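Local coordinates for periplasmic divalent cation tolerance protein (Xylella fastidiosa, PDB 2NUH) that is of uncertain function but belongs to the CutA family of divalent-cation tolerance proteins and may bind copper ions, at residues 29-42 and 53-66. Sequence-based numbering, arbitrary orientation. Where two conformers were deposited one is given.
Sequences RLAACVTQLPGAVS and TQEIQLLIKTNAVH
Cys33 to Leu37 pair antiparallel with Gln57 to Lys61, and beyond a beta bulge Ala40 to Ser42 pair with Thr53 to Glu55, part of the ladder between the two arms of the hairpin of strands 40-45 and 50-63. This belongs to the ferredoxin-like alpha/beta fold that CutA shares with its GlnB-like relatives. On one face Lys61 lies across Thr35: bends at chi2 (76°) and chi3 (78°) fold the chain back over the neighbouring strand, and NZ donates to Thr35 OG1 at 2.7 Å. NZ also donates to Leu59 O at 3.2 Å, from above the carbonyl plane; Thr35 N reaches the same oxygen from the opposite face, so this one carbonyl serves both backbone and side chain. The other face suits the branched aliphatic Val34, Ile60 and Leu58: Ile60 CG1 runs beside both methyls of Val34, and Leu58 CD2 lies against CG of Gln36, which lends its methylene groups. From just before the strand, Ala31 brings its CB to 3.5 Å from Ile60 CG2. Helix 15-27 packs over this side, touching Val34 and Gln36 through Ser22, while strand 5-12 bonds to the far edge of strand 50-63.

At the bulge, which shifts the register by one, Gly39 accommodates a positive phi as the chain turns a corner. Ile56 CD1 sits 3.6 Å from Pro38 CA, and a water accepts weakly from Gly39 N while donating to Glu55 O. Farther along, Ser42 OG is modelled improbably close to Glu55 OE1, so the details of that bond are doubtful; Tyr80 and Thr11 hold OE2 of the buried carboxylate. At the other end Thr62 OG1 donates to Leu30 O, and a water links Arg29 O to His66 NE2. Asn63 fixes that imidazole: its OD1 accepts from His66 ND1 at 2.7 Å, within 1° of the ring plane.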
loop_
_atom_site.group_PDB
_atom_site.type_symbol
_atom_site.label_atom_id
_atom_site.label_comp_id
_atom_site.label_asym_id
_atom_site.label_seq_id
_atom_site.Cartn_x
_atom_site.Cartn_y
_atom_site.Cartn_z
ATOM N N ARG A 29 -4.886 6.513 10.337
ATOM C CA ARG A 29 -6.166 5.877 10.048
ATOM C C ARG A 29 -6.543 6.009 8.580
ATOM O O ARG A 29 -7.684 6.259 8.218
ATOM C CB ARG A 29 -7.263 6.402 10.980
ATOM C CG ARG A 29 -6.963 6.074 12.423
ATOM C CD ARG A 29 -8.101 6.424 13.367
ATOM N NE ARG A 29 -7.695 6.202 14.756
ATOM C CZ ARG A 29 -7.849 5.058 15.418
ATOM N NH1 ARG A 29 -8.410 4.006 14.832
ATOM N NH2 ARG A 29 -7.438 4.965 16.677
ATOM N N LEU A 30 -5.543 5.837 7.730
ATOM C CA LEU A 30 -5.780 5.788 6.298
ATOM C C LEU A 30 -5.837 4.358 5.812
ATOM O O LEU A 30 -6.334 4.087 4.728
ATOM C CB LEU A 30 -4.688 6.547 5.554
ATOM C CG LEU A 30 -4.576 8.006 5.969
ATOM C CD1 LEU A 30 -3.501 8.658 5.153
ATOM C CD2 LEU A 30 -5.888 8.755 5.786
ATOM N N ALA A 31 -5.300 3.455 6.621
ATOM C CA ALA A 31 -5.343 2.036 6.324
ATOM C C ALA A 31 -5.488 1.327 7.647
ATOM O O ALA A 31 -4.996 1.809 8.659
ATOM C CB ALA A 31 -4.067 1.605 5.634
ATOM N N ALA A 32 -6.187 0.193 7.649
ATOM C CA ALA A 32 -6.330 -0.578 8.872
ATOM C C ALA A 32 -5.082 -1.405 9.125
ATOM O O ALA A 32 -4.747 -1.713 10.249
ATOM C CB ALA A 32 -7.510 -1.469 8.782
ATOM N N CYS A 33 -4.401 -1.787 8.059
ATOM C CA CYS A 33 -3.206 -2.587 8.218
ATOM C C CYS A 33 -2.417 -2.515 6.940
ATOM O O CYS A 33 -2.961 -2.272 5.867
ATOM C CB CYS A 33 -3.554 -4.031 8.623
ATOM S SG CYS A 33 -2.386 -5.373 8.206
ATOM N N VAL A 34 -1.114 -2.689 7.076
ATOM C CA VAL A 34 -0.252 -2.748 5.911
ATOM C C VAL A 34 0.667 -3.928 6.084
ATOM O O VAL A 34 1.305 -4.070 7.136
ATOM C CB VAL A 34 0.594 -1.479 5.756
ATOM C CG1 VAL A 34 1.536 -1.628 4.573
ATOM C CG2 VAL A 34 -0.303 -0.258 5.571
ATOM N N THR A 35 0.717 -4.793 5.072
ATOM C CA THR A 35 1.616 -5.924 5.103
ATOM C C THR A 35 2.760 -5.685 4.150
ATOM O O THR A 35 2.560 -5.265 3.012
ATOM C CB THR A 35 0.862 -7.197 4.724
ATOM O OG1 THR A 35 -0.181 -7.398 5.686
ATOM C CG2 THR A 35 1.777 -8.415 4.711
ATOM N N GLN A 36 3.963 -5.959 4.630
ATOM C CA GLN A 36 5.159 -5.841 3.831
ATOM C C GLN A 36 5.636 -7.225 3.505
ATOM O O GLN A 36 5.677 -8.096 4.380
ATOM C CB GLN A 36 6.282 -5.242 4.647
ATOM C CG GLN A 36 6.091 -3.916 5.243
ATOM C CD GLN A 36 7.128 -3.689 6.318
ATOM O OE1 GLN A 36 8.327 -3.982 6.141
ATOM N NE2 GLN A 36 6.676 -3.202 7.452
ATOM N N LEU A 37 6.036 -7.404 2.259
ATOM C CA LEU A 37 6.630 -8.643 1.803
ATOM C C LEU A 37 8.033 -8.291 1.319
ATOM O O LEU A 37 8.195 -7.620 0.306
ATOM C CB LEU A 37 5.777 -9.267 0.693
ATOM C CG LEU A 37 4.245 -9.331 0.868
ATOM C CD1 LEU A 37 3.518 -9.816 -0.385
ATOM C CD2 LEU A 37 3.872 -10.213 2.028
ATOM N N PRO A 38 9.058 -8.693 2.076
ATOM C CA PRO A 38 10.400 -8.287 1.712
ATOM C C PRO A 38 11.008 -9.181 0.631
ATOM O O PRO A 38 10.456 -10.219 0.286
ATOM C CB PRO A 38 11.177 -8.411 3.041
ATOM C CG PRO A 38 10.155 -8.793 4.085
ATOM C CD PRO A 38 9.069 -9.477 3.319
ATOM N N GLY A 39 12.134 -8.742 0.089
ATOM C CA GLY A 39 12.893 -9.552 -0.851
ATOM C C GLY A 39 12.349 -9.527 -2.261
ATOM O O GLY A 39 12.766 -10.317 -3.102
ATOM N N ALA A 40 11.428 -8.611 -2.530
ATOM C CA ALA A 40 10.858 -8.486 -3.858
ATOM C C ALA A 40 11.886 -7.941 -4.823
ATOM O O ALA A 40 12.798 -7.204 -4.437
ATOM C CB ALA A 40 9.631 -7.579 -3.819
ATOM N N VAL A 41 11.734 -8.305 -6.090
ATOM C CA VAL A 41 12.541 -7.726 -7.144
ATOM C C VAL A 41 11.582 -7.300 -8.216
ATOM O O VAL A 41 10.735 -8.084 -8.647
ATOM C CB VAL A 41 13.550 -8.729 -7.721
ATOM C CG1 VAL A 41 14.264 -8.147 -8.931
ATOM C CG2 VAL A 41 14.569 -9.113 -6.661
ATOM N N SER A 42 11.691 -6.048 -8.635
ATOM C CA SER A 42 10.857 -5.548 -9.708
ATOM C C SER A 42 11.681 -5.287 -10.944
ATOM O O SER A 42 12.778 -4.782 -10.867
ATOM C CB SER A 42 10.152 -4.282 -9.280
ATOM O OG SER A 42 9.253 -4.599 -8.234
ATOM N N THR A 53 15.141 -3.762 -9.490
ATOM C CA THR A 53 15.351 -3.074 -8.237
ATOM C C THR A 53 14.813 -3.956 -7.139
ATOM O O THR A 53 13.748 -4.551 -7.278
ATOM C CB THR A 53 14.673 -1.686 -8.226
ATOM O OG1 THR A 53 14.948 -1.008 -6.991
ATOM C CG2 THR A 53 13.187 -1.794 -8.423
ATOM N N GLN A 54 15.564 -4.049 -6.053
ATOM C CA GLN A 54 15.121 -4.775 -4.877
ATOM C C GLN A 54 14.092 -3.917 -4.188
ATOM O O GLN A 54 14.273 -2.704 -4.053
ATOM C CB GLN A 54 16.300 -5.038 -3.940
ATOM C CG GLN A 54 17.392 -5.899 -4.568
ATOM C CD GLN A 54 18.603 -6.070 -3.676
ATOM O OE1 GLN A 54 19.011 -5.143 -2.974
ATOM N NE2 GLN A 54 19.202 -7.254 -3.716
ATOM N N GLU A 55 13.000 -4.539 -3.770
ATOM C CA GLU A 55 11.913 -3.791 -3.177
ATOM C C GLU A 55 11.256 -4.570 -2.062
ATOM O O GLU A 55 11.523 -5.750 -1.858
ATOM C CB GLU A 55 10.861 -3.470 -4.235
ATOM C CG GLU A 55 11.351 -2.567 -5.329
ATOM C CD GLU A 55 10.211 -1.955 -6.080
ATOM O OE1 GLU A 55 9.476 -2.694 -6.757
ATOM O OE2 GLU A 55 9.999 -0.738 -5.952
ATOM N N ILE A 56 10.403 -3.869 -1.336
ATOM C CA ILE A 56 9.461 -4.467 -0.409
ATOM C C ILE A 56 8.101 -4.259 -1.027
ATOM O O ILE A 56 7.778 -3.148 -1.444
ATOM C CB ILE A 56 9.485 -3.732 0.935
ATOM C CG1 ILE A 56 10.925 -3.593 1.453
ATOM C CG2 ILE A 56 8.538 -4.389 1.956
ATOM C CD1 ILE A 56 11.597 -4.890 1.745
ATOM N N GLN A 57 7.311 -5.322 -1.113
ATOM C CA GLN A 57 5.964 -5.211 -1.616
ATOM C C GLN A 57 5.047 -4.859 -0.470
ATOM O O GLN A 57 5.131 -5.462 0.600
ATOM C CB GLN A 57 5.536 -6.533 -2.264
ATOM C CG GLN A 57 4.092 -6.541 -2.737
ATOM C CD GLN A 57 3.891 -5.710 -3.968
ATOM O OE1 GLN A 57 3.019 -4.827 -4.014
ATOM N NE2 GLN A 57 4.693 -5.968 -4.969
ATOM N N LEU A 58 4.181 -3.876 -0.686
ATOM C CA LEU A 58 3.206 -3.508 0.318
ATOM C C LEU A 58 1.829 -3.926 -0.116
ATOM O O LEU A 58 1.480 -3.844 -1.298
ATOM C CB LEU A 58 3.191 -1.997 0.555
ATOM C CG LEU A 58 4.494 -1.343 0.994
ATOM C CD1 LEU A 58 4.181 0.123 1.202
ATOM C CD2 LEU A 58 5.013 -1.949 2.274
ATOM N N LEU A 59 1.064 -4.386 0.863
ATOM C CA LEU A 59 -0.343 -4.686 0.689
ATOM C C LEU A 59 -1.053 -3.875 1.740
ATOM O O LEU A 59 -0.954 -4.154 2.930
ATOM C CB LEU A 59 -0.643 -6.173 0.904
ATOM C CG LEU A 59 -0.088 -7.197 -0.072
ATOM C CD1 LEU A 59 -0.415 -8.576 0.438
ATOM C CD2 LEU A 59 -0.696 -7.006 -1.431
ATOM N N ILE A 60 -1.753 -2.854 1.288
ATOM C CA ILE A 60 -2.375 -1.897 2.181
ATOM C C ILE A 60 -3.855 -2.173 2.201
ATOM O O ILE A 60 -4.491 -2.187 1.157
ATOM C CB ILE A 60 -2.120 -0.486 1.671
ATOM C CG1 ILE A 60 -0.628 -0.204 1.708
ATOM C CG2 ILE A 60 -2.845 0.535 2.518
ATOM C CD1 ILE A 60 -0.196 0.867 0.734
ATOM N N LYS A 61 -4.413 -2.387 3.390
ATOM C CA LYS A 61 -5.831 -2.696 3.496
ATOM C C LYS A 61 -6.555 -1.450 3.963
ATOM O O LYS A 61 -6.264 -0.909 5.015
ATOM C CB LYS A 61 -6.062 -3.831 4.489
ATOM C CG LYS A 61 -5.971 -5.235 3.901
ATOM C CD LYS A 61 -4.554 -5.682 3.655
ATOM C CE LYS A 61 -3.874 -6.124 4.931
ATOM N NZ LYS A 61 -2.450 -6.421 4.683
ATOM N N THR A 62 -7.514 -0.999 3.179
ATOM C CA THR A 62 -8.207 0.222 3.510
ATOM C C THR A 62 -9.627 0.098 2.993
ATOM O O THR A 62 -10.057 -0.989 2.644
ATOM C CB THR A 62 -7.452 1.453 2.950
ATOM O OG1 THR A 62 -8.060 2.658 3.437
ATOM C CG2 THR A 62 -7.404 1.451 1.436
ATOM N N ASN A 63 -10.362 1.195 2.960
ATOM C CA ASN A 63 -11.687 1.161 2.376
ATOM C C ASN A 63 -11.857 2.252 1.346
ATOM O O ASN A 63 -10.978 3.094 1.177
ATOM C CB ASN A 63 -12.779 1.200 3.460
ATOM C CG ASN A 63 -12.799 2.494 4.240
ATOM O OD1 ASN A 63 -12.150 3.463 3.860
ATOM N ND2 ASN A 63 -13.546 2.519 5.340
ATOM N N ALA A 64 -12.992 2.239 0.662
ATOM C CA ALA A 64 -13.219 3.112 -0.467
ATOM C C ALA A 64 -13.025 4.556 -0.075
ATOM O O ALA A 64 -12.422 5.318 -0.817
ATOM C CB ALA A 64 -14.628 2.913 -1.022
ATOM N N VAL A 65 -13.538 4.937 1.091
ATOM C CA VAL A 65 -13.500 6.353 1.442
ATOM C C VAL A 65 -12.091 6.811 1.790
ATOM O O VAL A 65 -11.831 8.010 1.838
ATOM C CB VAL A 65 -14.524 6.751 2.526
ATOM C CG1 VAL A 65 -15.938 6.424 2.054
ATOM C CG2 VAL A 65 -14.211 6.119 3.861
ATOM N N HIS A 66 -11.179 5.865 2.007
ATOM C CA HIS A 66 -9.797 6.233 2.327
ATOM C C HIS A 66 -8.792 5.916 1.243
ATOM O O HIS A 66 -7.620 6.225 1.400
ATOM C CB HIS A 66 -9.326 5.560 3.615
ATOM C CG HIS A 66 -10.024 6.056 4.831
ATOM N ND1 HIS A 66 -11.211 5.516 5.274
ATOM C CD2 HIS A 66 -9.711 7.048 5.695
ATOM C CE1 HIS A 66 -11.605 6.159 6.359
ATOM N NE2 HIS A 66 -10.710 7.090 6.640
HETATM O O HOH W 1 -9.529 8.378 8.844
HETATM O O HOH W 2 14.135 -6.291 -0.894
#